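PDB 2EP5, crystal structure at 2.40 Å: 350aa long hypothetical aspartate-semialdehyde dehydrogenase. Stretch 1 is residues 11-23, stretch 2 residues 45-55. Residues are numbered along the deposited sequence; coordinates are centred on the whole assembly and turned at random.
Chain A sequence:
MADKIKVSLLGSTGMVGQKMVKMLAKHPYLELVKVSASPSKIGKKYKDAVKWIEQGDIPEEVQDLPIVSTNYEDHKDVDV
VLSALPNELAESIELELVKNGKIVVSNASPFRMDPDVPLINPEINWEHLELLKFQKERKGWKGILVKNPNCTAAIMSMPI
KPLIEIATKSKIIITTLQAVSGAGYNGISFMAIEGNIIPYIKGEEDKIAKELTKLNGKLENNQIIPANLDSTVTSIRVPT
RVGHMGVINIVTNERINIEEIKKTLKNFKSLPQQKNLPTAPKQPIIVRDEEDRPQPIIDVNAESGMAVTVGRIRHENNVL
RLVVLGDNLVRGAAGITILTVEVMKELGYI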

ATOM      1  N   GLY A  11      29.323   5.685  -7.887  1.00 21.41           N
ATOM      2  CA  GLY A  11      28.067   5.215  -7.333  1.00 23.12           C
ATOM      3  C   GLY A  11      26.967   5.421  -8.363  1.00 23.49           C
ATOM      4  O   GLY A  11      25.987   6.119  -8.107  1.00 23.37           O
ATOM      5  N   SER A  12      27.145   4.809  -9.533  1.00 22.45           N
ATOM      6  CA  SER A  12      26.209   4.925 -10.647  1.00 22.03           C
ATOM      7  C   SER A  12      25.136   3.845 -10.646  1.00 23.18           C
ATOM      8  O   SER A  12      24.208   3.880 -11.449  1.00 22.36           O
ATOM      9  CB  SER A  12      26.975   4.840 -11.967  1.00 22.52           C
ATOM     10  OG  SER A  12      27.599   3.570 -12.107  1.00 20.90           O
ATOM     11  N   THR A  13      25.271   2.892  -9.736  1.00 25.14           N
ATOM     12  CA  THR A  13      24.352   1.763  -9.625  1.00 25.41           C
ATOM     13  C   THR A  13      23.104   2.008  -8.771  1.00 24.94           C
ATOM     14  O   THR A  13      22.063   1.389  -8.997  1.00 26.60           O
ATOM     15  CB  THR A  13      25.136   0.535  -9.098  1.00 25.75           C
ATOM     16  OG1 THR A  13      25.820  -0.086 -10.191  1.00 29.01           O
ATOM     17  CG2 THR A  13      24.236  -0.457  -8.424  1.00 28.39           C
ATOM     18  N   GLY A  14      23.198   2.904  -7.796  1.00 22.37           N
ATOM     19  CA  GLY A  14      22.052   3.176  -6.945  1.00 22.17           C
ATOM     20  C   GLY A  14      20.941   3.939  -7.643  1.00 22.83           C
ATOM     21  O   GLY A  14      21.006   4.173  -8.851  1.00 22.10           O
ATOM     22  N   MET A  15      19.918   4.334  -6.886  1.00 22.97           N
ATOM     23  CA  MET A  15      18.799   5.076  -7.457  1.00 24.01           C
ATOM     24  C   MET A  15      19.225   6.432  -8.001  1.00 23.39           C
ATOM     25  O   MET A  15      18.904   6.773  -9.138  1.00 22.24           O
ATOM     26  CB  MET A  15      17.686   5.276  -6.425  1.00 26.09           C
ATOM     27  CG  MET A  15      16.821   4.050  -6.201  1.00 30.65           C
ATOM     28  SD  MET A  15      15.369   4.396  -5.168  1.00 30.65           S
ATOM     29  CE  MET A  15      14.242   5.056  -6.396  1.00 32.06           C
ATOM     30  N   VAL A  16      19.937   7.213  -7.190  1.00 24.65           N
ATOM     31  CA  VAL A  16      20.392   8.529  -7.636  1.00 24.70           C
ATOM     32  C   VAL A  16      21.325   8.368  -8.831  1.00 24.50           C
ATOM     33  O   VAL A  16      21.293   9.161  -9.773  1.00 25.75           O
ATOM     34  CB  VAL A  16      21.116   9.292  -6.508  1.00 25.50           C
ATOM     35  CG1 VAL A  16      21.840  10.511  -7.079  1.00 23.43           C
ATOM     36  CG2 VAL A  16      20.101   9.724  -5.450  1.00 22.42           C
ATOM     37  N   GLY A  17      22.137   7.319  -8.794  1.00 24.36           N
ATOM     38  CA  GLY A  17      23.052   7.057  -9.890  1.00 23.36           C
ATOM     39  C   GLY A  17      22.324   6.791 -11.194  1.00 23.51           C
ATOM     40  O   GLY A  17      22.682   7.344 -12.234  1.00 22.24           O
ATOM     41  N   GLN A  18      21.296   5.946 -11.151  1.00 23.13           N
ATOM     42  CA  GLN A  18      20.548   5.625 -12.360  1.00 23.00           C
ATOM     43  C   GLN A  18      19.838   6.859 -12.894  1.00 22.74           C
ATOM     44  O   GLN A  18      19.759   7.053 -14.102  1.00 23.92           O
ATOM     45  CB  GLN A  18      19.558   4.483 -12.092  1.00 24.21           C
ATOM     46  CG  GLN A  18      20.252   3.195 -11.629  1.00 23.89           C
ATOM     47  CD  GLN A  18      19.307   2.009 -11.534  1.00 27.09           C
ATOM     48  OE1 GLN A  18      19.588   1.027 -10.835  1.00 26.18           O
ATOM     49  NE2 GLN A  18      18.188   2.086 -12.245  1.00 23.73           N
ATOM     50  N   LYS A  19      19.328   7.703 -12.001  1.00 23.99           N
ATOM     51  CA  LYS A  19      18.670   8.940 -12.427  1.00 24.30           C
ATOM     52  C   LYS A  19      19.671   9.793 -13.213  1.00 24.15           C
ATOM     53  O   LYS A  19      19.365  10.307 -14.286  1.00 24.07           O
ATOM     54  CB  LYS A  19      18.191   9.750 -11.219  1.00 25.63           C
ATOM     55  CG  LYS A  19      16.735   9.553 -10.864  1.00 32.22           C
ATOM     56  CD  LYS A  19      15.804  10.172 -11.902  1.00 30.07           C
ATOM     57  CE  LYS A  19      14.378   9.687 -11.680  1.00 29.76           C
ATOM     58  NZ  LYS A  19      13.420  10.256 -12.665  1.00 32.21           N
ATOM     59  N   MET A  20      20.870   9.944 -12.660  1.00 22.76           N
ATOM     60  CA  MET A  20      21.898  10.745 -13.305  1.00 22.50           C
ATOM     61  C   MET A  20      22.309  10.149 -14.647  1.00 20.70           C
ATOM     62  O   MET A  20      22.462  10.868 -15.633  1.00 19.23           O
ATOM     63  CB  MET A  20      23.110  10.880 -12.377  1.00 22.90           C
ATOM     64  CG  MET A  20      22.798  11.660 -11.114  1.00 22.99           C
ATOM     65  SD  MET A  20      24.170  11.779  -9.973  1.00 24.37           S
ATOM     66  CE  MET A  20      25.080  13.148 -10.673  1.00 26.46           C
ATOM     67  N   VAL A  21      22.491   8.835 -14.682  1.00 21.37           N
ATOM     68  CA  VAL A  21      22.861   8.171 -15.920  1.00 20.49           C
ATOM     69  C   VAL A  21      21.808   8.489 -16.976  1.00 22.88           C
ATOM     70  O   VAL A  21      22.144   8.796 -18.120  1.00 22.24           O
ATOM     71  CB  VAL A  21      22.956   6.642 -15.734  1.00 20.47           C
ATOM     72  CG1 VAL A  21      22.972   5.940 -17.091  1.00 21.74           C
ATOM     73  CG2 VAL A  21      24.226   6.294 -14.977  1.00 19.08           C
ATOM     74  N   LYS A  22      20.535   8.437 -16.588  1.00 24.79           N
ATOM     75  CA  LYS A  22      19.451   8.714 -17.530  1.00 26.41           C
ATOM     76  C   LYS A  22      19.443  10.161 -18.000  1.00 26.33           C
ATOM     77  O   LYS A  22      19.224  10.435 -19.178  1.00 28.67           O
ATOM     78  CB  LYS A  22      18.090   8.370 -16.912  1.00 29.60           C
ATOM     79  CG  LYS A  22      16.955   8.375 -17.926  1.00 34.02           C
ATOM     80  CD  LYS A  22      15.610   7.993 -17.317  1.00 37.95           C
ATOM     81  CE  LYS A  22      15.072   9.080 -16.387  1.00 42.47           C
ATOM     82  NZ  LYS A  22      13.765   8.696 -15.767  1.00 43.33           N
ATOM     83  N   MET A  23      19.688  11.088 -17.080  1.00 26.40           N
ATOM     84  CA  MET A  23      19.699  12.510 -17.411  1.00 26.09           C
ATOM     85  C   MET A  23      20.922  12.922 -18.236  1.00 26.95           C
ATOM     86  O   MET A  23      20.854  13.867 -19.025  1.00 28.49           O
ATOM     87  CB  MET A  23      19.627  13.344 -16.125  1.00 25.41           C
ATOM     88  CG  MET A  23      18.299  13.216 -15.374  1.00 23.60           C
ATOM     89  SD  MET A  23      18.266  14.121 -13.803  1.00 25.75           S
ATOM     90  CE  MET A  23      18.223  15.815 -14.378  1.00 21.95           C
ATOM     91  N   LYS A  45      30.339  -4.509 -18.153  1.00 30.50           N
ATOM     92  CA  LYS A  45      29.616  -3.405 -18.779  1.00 30.67           C
ATOM     93  C   LYS A  45      28.537  -2.938 -17.813  1.00 29.10           C
ATOM     94  O   LYS A  45      28.039  -3.719 -17.004  1.00 28.12           O
ATOM     95  CB  LYS A  45      28.967  -3.851 -20.096  1.00 32.89           C
ATOM     96  CG  LYS A  45      29.944  -4.031 -21.246  1.00 36.51           C
ATOM     97  CD  LYS A  45      29.237  -4.516 -22.498  1.00 38.16           C
ATOM     98  CE  LYS A  45      30.165  -4.489 -23.705  1.00 40.18           C
ATOM     99  NZ  LYS A  45      29.470  -4.963 -24.946  1.00 41.45           N
ATOM    100  N   TYR A  46      28.177  -1.664 -17.905  1.00 28.47           N
ATOM    101  CA  TYR A  46      27.159  -1.102 -17.033  1.00 27.80           C
ATOM    102  C   TYR A  46      25.882  -1.942 -17.031  1.00 28.34           C
ATOM    103  O   TYR A  46      25.298  -2.192 -15.974  1.00 29.08           O
ATOM    104  CB  TYR A  46      26.832   0.331 -17.459  1.00 26.27           C
ATOM    105  CG  TYR A  46      25.857   1.027 -16.538  1.00 28.38           C
ATOM    106  CD1 TYR A  46      26.231   1.399 -15.242  1.00 27.01           C
ATOM    107  CD2 TYR A  46      24.548   1.291 -16.947  1.00 27.39           C
ATOM    108  CE1 TYR A  46      25.323   2.013 -14.375  1.00 26.32           C
ATOM    109  CE2 TYR A  46      23.635   1.903 -16.090  1.00 26.20           C
ATOM    110  CZ  TYR A  46      24.029   2.260 -14.807  1.00 26.10           C
ATOM    111  OH  TYR A  46      23.126   2.858 -13.963  1.00 24.48           O
ATOM    112  N   LYS A  47      25.451  -2.384 -18.210  1.00 27.13           N
ATOM    113  CA  LYS A  47      24.230  -3.175 -18.312  1.00 28.32           C
ATOM    114  C   LYS A  47      24.319  -4.513 -17.593  1.00 27.86           C
ATOM    115  O   LYS A  47      23.308  -5.077 -17.193  1.00 26.83           O
ATOM    116  CB  LYS A  47      23.869  -3.419 -19.775  1.00 29.23           C
ATOM    117  CG  LYS A  47      24.803  -4.376 -20.490  1.00 30.36           C
ATOM    118  CD  LYS A  47      24.483  -4.438 -21.972  1.00 31.46           C
ATOM    119  CE  LYS A  47      25.377  -5.442 -22.690  1.00 33.14           C
ATOM    120  NZ  LYS A  47      25.187  -5.378 -24.170  1.00 34.89           N
ATOM    121  N   ASP A  48      25.532  -5.017 -17.412  1.00 29.21           N
ATOM    122  CA  ASP A  48      25.704  -6.302 -16.751  1.00 30.85           C
ATOM    123  C   ASP A  48      25.906  -6.185 -15.254  1.00 31.36           C
ATOM    124  O   ASP A  48      25.912  -7.192 -14.549  1.00 31.43           O
ATOM    125  CB  ASP A  48      26.889  -7.063 -17.360  1.00 33.57           C
ATOM    126  CG  ASP A  48      26.615  -7.538 -18.781  1.00 35.98           C
ATOM    127  OD1 ASP A  48      25.549  -8.143 -19.012  1.00 38.89           O
ATOM    128  OD2 ASP A  48      27.465  -7.314 -19.666  1.00 37.59           O
ATOM    129  N   ALA A  49      26.063  -4.963 -14.761  1.00 31.46           N
ATOM    130  CA  ALA A  49      26.292  -4.769 -13.336  1.00 33.83           C
ATOM    131  C   ALA A  49      25.127  -4.110 -12.620  1.00 34.03           C
ATOM    132  O   ALA A  49      24.930  -4.316 -11.425  1.00 35.64           O
ATOM    133  CB  ALA A  49      27.564  -3.949 -13.123  1.00 33.16           C
ATOM    134  N   VAL A  50      24.354  -3.316 -13.349  1.00 34.58           N
ATOM    135  CA  VAL A  50      23.228  -2.622 -12.747  1.00 33.95           C
ATOM    136  C   VAL A  50      21.907  -3.378 -12.817  1.00 33.91           C
ATOM    137  O   VAL A  50      21.674  -4.190 -13.709  1.00 33.46           O
ATOM    138  CB  VAL A  50      23.013  -1.241 -13.405  1.00 34.22           C
ATOM    139  CG1 VAL A  50      22.524  -1.419 -14.835  1.00 34.04           C
ATOM    140  CG2 VAL A  50      22.008  -0.422 -12.598  1.00 33.27           C
ATOM    141  N   LYS A  51      21.057  -3.096 -11.840  1.00 34.70           N
ATOM    142  CA  LYS A  51      19.720  -3.658 -11.748  1.00 34.99           C
ATOM    143  C   LYS A  51      18.863  -2.435 -12.058  1.00 33.22           C
ATOM    144  O   LYS A  51      18.457  -1.703 -11.152  1.00 33.13           O
ATOM    145  CB  LYS A  51      19.452  -4.148 -10.324  1.00 37.77           C
ATOM    146  CG  LYS A  51      19.491  -5.654 -10.143  1.00 41.80           C
ATOM    147  CD  LYS A  51      18.180  -6.298 -10.605  1.00 46.73           C
ATOM    148  CE  LYS A  51      18.094  -7.755 -10.151  1.00 49.04           C
ATOM    149  NZ  LYS A  51      16.807  -8.413 -10.522  1.00 49.70           N
ATOM    150  N   TRP A  52      18.622  -2.208 -13.347  1.00 31.44           N
ATOM    151  CA  TRP A  52      17.857  -1.057 -13.801  1.00 31.03           C
ATOM    152  C   TRP A  52      16.547  -0.900 -13.043  1.00 33.97           C
ATOM    153  O   TRP A  52      15.726  -1.819 -12.962  1.00 33.44           O
ATOM    154  CB  TRP A  52      17.593  -1.153 -15.301  1.00 29.40           C
ATOM    155  CG  TRP A  52      17.254   0.155 -15.936  1.00 25.16           C
ATOM    156  CD1 TRP A  52      16.165   0.428 -16.704  1.00 26.19           C
ATOM    157  CD2 TRP A  52      18.038   1.356 -15.911  1.00 24.78           C
ATOM    158  NE1 TRP A  52      16.219   1.723 -17.167  1.00 24.65           N
ATOM    159  CE2 TRP A  52      17.358   2.315 -16.694  1.00 24.03           C
ATOM    160  CE3 TRP A  52      19.248   1.715 -15.304  1.00 23.16           C
ATOM    161  CZ2 TRP A  52      17.848   3.615 -16.886  1.00 24.44           C
ATOM    162  CZ3 TRP A  52      19.736   3.009 -15.496  1.00 22.84           C
ATOM    163  CH2 TRP A  52      19.037   3.941 -16.280  1.00 21.23           C
ATOM    164  N   ILE A  53      16.364   0.295 -12.499  1.00 35.14           N
ATOM    165  CA  ILE A  53      15.196   0.614 -11.706  1.00 36.36           C
ATOM    166  C   ILE A  53      14.441   1.804 -12.281  1.00 37.71           C
ATOM    167  O   ILE A  53      13.316   2.080 -11.880  1.00 38.48           O
ATOM    168  CB  ILE A  53      15.643   0.902 -10.247  1.00 37.98           C
ATOM    169  CG1 ILE A  53      14.938  -0.066  -9.308  1.00 37.00           C
ATOM    170  CG2 ILE A  53      15.439   2.377  -9.889  1.00 35.30           C
ATOM    171  CD1 ILE A  53      15.255  -1.515  -9.585  1.00 36.29           C
ATOM    172  N   GLU A  54      15.068   2.499 -13.223  1.00 39.69           N
ATOM    173  CA  GLU A  54      14.464   3.663 -13.863  1.00 41.84           C
ATOM    174  C   GLU A  54      13.435   3.281 -14.917  1.00 44.82           C
ATOM    175  O   GLU A  54      13.221   2.103 -15.205  1.00 44.93           O
ATOM    176  CB  GLU A  54      15.539   4.528 -14.527  1.00 39.69           C
ATOM    177  CG  GLU A  54      16.320   5.428 -13.585  1.00 39.50           C
ATOM    178  CD  GLU A  54      15.460   6.501 -12.942  1.00 38.03           C
ATOM    179  OE1 GLU A  54      14.706   7.185 -13.665  1.00 36.52           O
ATOM    180  OE2 GLU A  54      15.550   6.669 -11.708  1.00 41.17           O
ATOM    181  N   GLN A  55      12.812   4.302 -15.497  1.00 48.43           N
ATOM    182  CA  GLN A  55      11.810   4.125 -16.539  1.00 50.90           C
ATOM    183  C   GLN A  55      12.449   3.689 -17.849  1.00 50.74           C
ATOM    184  O   GLN A  55      13.466   4.243 -18.271  1.00 51.06           O
ATOM    185  CB  GLN A  55      11.038   5.439 -16.750  1.00 54.25           C
ATOM    186  CG  GLN A  55      10.394   5.617 -18.137  1.00 58.84           C
ATOM    187  CD  GLN A  55      11.339   6.234 -19.176  1.00 61.53           C
ATOM    188  OE1 GLN A  55      11.792   7.373 -19.027  1.00 61.64           O
ATOM    189  NE2 GLN A  55      11.631   5.481 -20.235  1.00 61.53           N
TER

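The most unusual feature of this contact is the side chain of Gln18, whose amide is probably turned over in the model. As deposited, OE1 of Gln18 lies 3.0 Å from O of Lys51, and NE2 of Gln18 lies 2.6 Å from N of Ile53. Each pairing sets like against like, oxygen facing carbonyl oxygen and nitrogen facing amide nitrogen. OE1 of Gln18 is also 3.1 Å from O of Thr13, within its own stretch. Exchanging the two amide atoms would bring a donor to the carbonyls and an acceptor to the backbone nitrogen. The atom names at the end of this side chain should therefore be read with caution.

Its position is less in doubt than its labels. Gln18 points toward stretch 2 from the first turn of the helix that begins at Met15. It has the largest covered area of any residue in the contact, 112 Å² of a total of 649 Å² summed over both sides. Its chi1 is m, and a t chi2 keeps the chain extended beyond CB. The amide end reaches the backbone between Lys51 and Glu54. Nearer the helix, CB of Gln18 packs 3.7 Å from CG of Glu54.

Glu54 supplies the charged part of the contact. Its OE1 accepts a hydrogen bond from NZ of Lys22 at 2.8 Å, which is part of a salt bridge. The same OE1 forms a second, longer salt bridge with NZ of Lys19 at 3.5 Å. One carboxylate oxygen thus meets two lysines of the same helix, three residues apart. The two lysines differ in direction. Lys22 points toward stretch 2 at CB, whereas Lys19 points away overall, although its CE still comes within 3.2 Å of OE1 of Glu54.

Tyr46 makes the other hydrogen bond across the stretches. Its OH donates to O of Ser12 at 2.9 Å. The carbonyl lies in the loop before the helix and is free of the helical bonding pattern. CB of Tyr46 points sideways, but the end of the side chain comes nearer, which lets the hydroxyl reach this loop. OG of Ser12 lies at the edge of the ring, 3.6 Å from CE1 of Tyr46. That OG is hydrogen-bonded elsewhere in the structure.

Apolar contacts fill in around these polar ones. CG2 of Val21 is 4.0 Å from CZ of Tyr46. CG1 of Val21 is 4.5 Å from CH2 of Trp52, so this one valine touches both aromatic side chains. Trp52 points away at CB, but the end of its side chain comes nearer. Met15 also meets Ile53, with CG of Met15 4.3 Å from CG2 of Ile53.

Thr13 and Val50 have the closest CA atoms in the backbone register, at 5.5 Å. O of Thr13 is 4.0 Å from CG2 of Val50. OG1 of Thr13 is buried by the contact and has no polar partner in the model.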